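Local coordinates for XPF endonuclease (Aeropyrum pernix, PDB 2BGW), which probably acts as a structure-specific DNA endonuclease of the XPF family, cleaving DNA with the help of bound magnesium during nucleotide excision repair, at residues V51-S56 with I85-P90. Numbering follows the deposited sequence.
Sequences VERKTS and IVEGPP. With MG (magnesium ion), chain E; SO4 (sulfate ion), chain G.
Glu-52, Arg-53 and Lys-54 belong to the ERK signature of XPF-family nucleases, on strand 49-55 beside strand 81-87 in a PD-(D/E)XK-type fold. Parallel pairing is established by three bridges and a strand angle of 24°. Ile-85 N donates to Glu-52 O at 3.0 Å, and Lys-54 N returns a bond to Ile-85 O; both lie nearly along the C=O axes. The ladder continues with Glu-87 N to Lys-54 O at 2.7 Å.

Above this backbone, Arg-53 and Glu-87 extend over the same face, each with CG anti to its backbone N. The guanidinium grips the carboxylate side-on: NE reaches Glu-87 OE1 at 3.2 Å, while NH2 reaches OE2. Their planes differ by 59°, so both oxygens are approached from above the carboxylate plane rather than within it. Arg-53 NH1 also holds O1 of a sulfate, probably from the crystallisation liquor, at 2.8 Å, and Thr-126 hydrogen-bonds Glu-87 OE1. On that face Val-51 CG1 meets Ile-85 CD1 at 3.7 Å.

Glu-52, bent at chi2, instead places OE2 on the magnesium at 2.3 Å, a site completed by Asp-42 and the backbone carbonyl O of Arg-53. Lys-54 NZ makes a long ion pair with the Glu-52 carboxylate, whose negative charge it may partly offset, and hydrogen-bonds Gln-71.

Where strand gives way to helix 56-65, Ser-56 N donates to Glu-87 O from above the carbonyl plane, and Val-86 CG1 packs on Ser-56 CA at 3.5 Å. The N-cap residue Thr-55 turns OG1 (chi1 50°) to accept from Asp-58 N.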
loop_
_atom_site.group_PDB
_atom_site.type_symbol
_atom_site.label_atom_id
_atom_site.label_comp_id
_atom_site.label_asym_id
_atom_site.label_seq_id
_atom_site.Cartn_x
_atom_site.Cartn_y
_atom_site.Cartn_z
ATOM N N VAL A 51 2.317 1.171 4.700
ATOM C CA VAL A 51 1.108 1.364 5.485
ATOM C C VAL A 51 0.815 2.853 5.572
ATOM O O VAL A 51 1.711 3.667 5.870
ATOM C CB VAL A 51 1.278 0.797 6.927
ATOM C CG1 VAL A 51 0.186 1.299 7.878
ATOM C CG2 VAL A 51 1.297 -0.704 6.907
ATOM N N GLU A 52 -0.442 3.195 5.319
ATOM C CA GLU A 52 -0.923 4.565 5.367
ATOM C C GLU A 52 -1.980 4.533 6.436
ATOM O O GLU A 52 -2.907 3.751 6.353
ATOM C CB GLU A 52 -1.498 4.944 3.979
ATOM C CG GLU A 52 -2.193 6.293 3.813
ATOM C CD GLU A 52 -1.489 7.448 4.531
ATOM O OE1 GLU A 52 -0.238 7.561 4.475
ATOM O OE2 GLU A 52 -2.209 8.268 5.149
ATOM N N ARG A 53 -1.812 5.331 7.478
ATOM C CA ARG A 53 -2.737 5.319 8.619
ATOM C C ARG A 53 -3.670 6.489 8.507
ATOM O O ARG A 53 -3.228 7.607 8.296
ATOM C CB ARG A 53 -1.998 5.428 9.945
ATOM C CG ARG A 53 -2.911 5.456 11.133
ATOM C CD ARG A 53 -2.190 5.998 12.347
ATOM N NE ARG A 53 -3.079 6.254 13.479
ATOM C CZ ARG A 53 -3.282 7.455 14.023
ATOM N NH1 ARG A 53 -2.656 8.520 13.548
ATOM N NH2 ARG A 53 -4.100 7.594 15.059
ATOM N N LYS A 54 -4.961 6.226 8.673
ATOM C CA LYS A 54 -5.983 7.260 8.573
ATOM C C LYS A 54 -7.102 7.020 9.569
ATOM O O LYS A 54 -7.620 5.903 9.666
ATOM C CB LYS A 54 -6.540 7.250 7.160
ATOM C CG LYS A 54 -6.397 8.551 6.487
ATOM C CD LYS A 54 -5.850 8.386 5.120
ATOM C CE LYS A 54 -5.061 9.620 4.790
ATOM N NZ LYS A 54 -4.989 9.705 3.339
ATOM N N THR A 55 -7.451 8.060 10.323
ATOM C CA THR A 55 -8.646 8.037 11.188
ATOM C C THR A 55 -9.877 7.961 10.289
ATOM O O THR A 55 -9.870 8.498 9.160
ATOM C CB THR A 55 -8.797 9.323 11.984
ATOM O OG1 THR A 55 -8.676 10.421 11.084
ATOM C CG2 THR A 55 -7.759 9.452 13.098
ATOM N N SER A 56 -10.938 7.312 10.750
ATOM C CA SER A 56 -12.051 7.118 9.838
ATOM C C SER A 56 -12.447 8.448 9.212
ATOM O O SER A 56 -12.741 8.506 8.004
ATOM C CB SER A 56 -13.240 6.445 10.499
ATOM O OG SER A 56 -13.385 6.894 11.827
ATOM N N ILE A 85 -4.967 1.655 6.697
ATOM C CA ILE A 85 -5.589 1.256 7.934
ATOM C C ILE A 85 -6.517 2.348 8.351
ATOM O O ILE A 85 -6.084 3.474 8.595
ATOM C CB ILE A 85 -4.562 1.020 9.068
ATOM C CG1 ILE A 85 -3.802 -0.294 8.833
ATOM C CG2 ILE A 85 -5.265 1.042 10.432
ATOM C CD1 ILE A 85 -2.565 -0.418 9.667
ATOM N N VAL A 86 -7.798 2.018 8.435
ATOM C CA VAL A 86 -8.776 3.008 8.852
ATOM C C VAL A 86 -9.120 2.849 10.332
ATOM O O VAL A 86 -9.646 1.819 10.786
ATOM C CB VAL A 86 -10.004 2.992 7.967
ATOM C CG1 VAL A 86 -10.942 4.086 8.392
ATOM C CG2 VAL A 86 -9.603 3.172 6.491
ATOM N N GLU A 87 -8.779 3.889 11.076
ATOM C CA GLU A 87 -8.879 3.885 12.519
ATOM C C GLU A 87 -10.156 4.590 13.002
ATOM O O GLU A 87 -10.310 5.821 12.825
ATOM C CB GLU A 87 -7.643 4.581 13.077
ATOM C CG GLU A 87 -7.567 4.740 14.576
ATOM C CD GLU A 87 -6.173 5.151 14.991
ATOM O OE1 GLU A 87 -5.240 4.336 14.773
ATOM O OE2 GLU A 87 -6.003 6.288 15.513
ATOM N N GLY A 88 -11.050 3.819 13.628
ATOM C CA GLY A 88 -12.335 4.341 14.057
ATOM C C GLY A 88 -13.429 3.839 13.132
ATOM O O GLY A 88 -13.149 3.184 12.133
ATOM N N PRO A 89 -14.694 4.140 13.462
ATOM C CA PRO A 89 -15.823 3.618 12.717
ATOM C C PRO A 89 -15.769 4.008 11.266
ATOM O O PRO A 89 -15.506 5.156 10.936
ATOM C CB PRO A 89 -17.016 4.279 13.392
ATOM C CG PRO A 89 -16.535 4.503 14.767
ATOM C CD PRO A 89 -15.147 4.991 14.570
ATOM N N PRO A 90 -16.013 3.038 10.397
ATOM C CA PRO A 90 -15.918 3.238 8.979
ATOM C C PRO A 90 -16.623 4.492 8.546
ATOM O O PRO A 90 -16.091 5.214 7.737
ATOM C CB PRO A 90 -16.619 2.018 8.429
ATOM C CG PRO A 90 -16.289 0.955 9.428
ATOM C CD PRO A 90 -16.385 1.654 10.738
HETATM MG MG MG E . -1.553 9.258 7.093
HETATM S S SO4 G . -3.324 11.601 15.181
HETATM O O1 SO4 G . -2.076 10.949 14.792
HETATM O O2 SO4 G . -4.170 11.698 13.983
HETATM O O3 SO4 G . -4.023 10.806 16.206
HETATM O O4 SO4 G . -2.954 12.903 15.753
#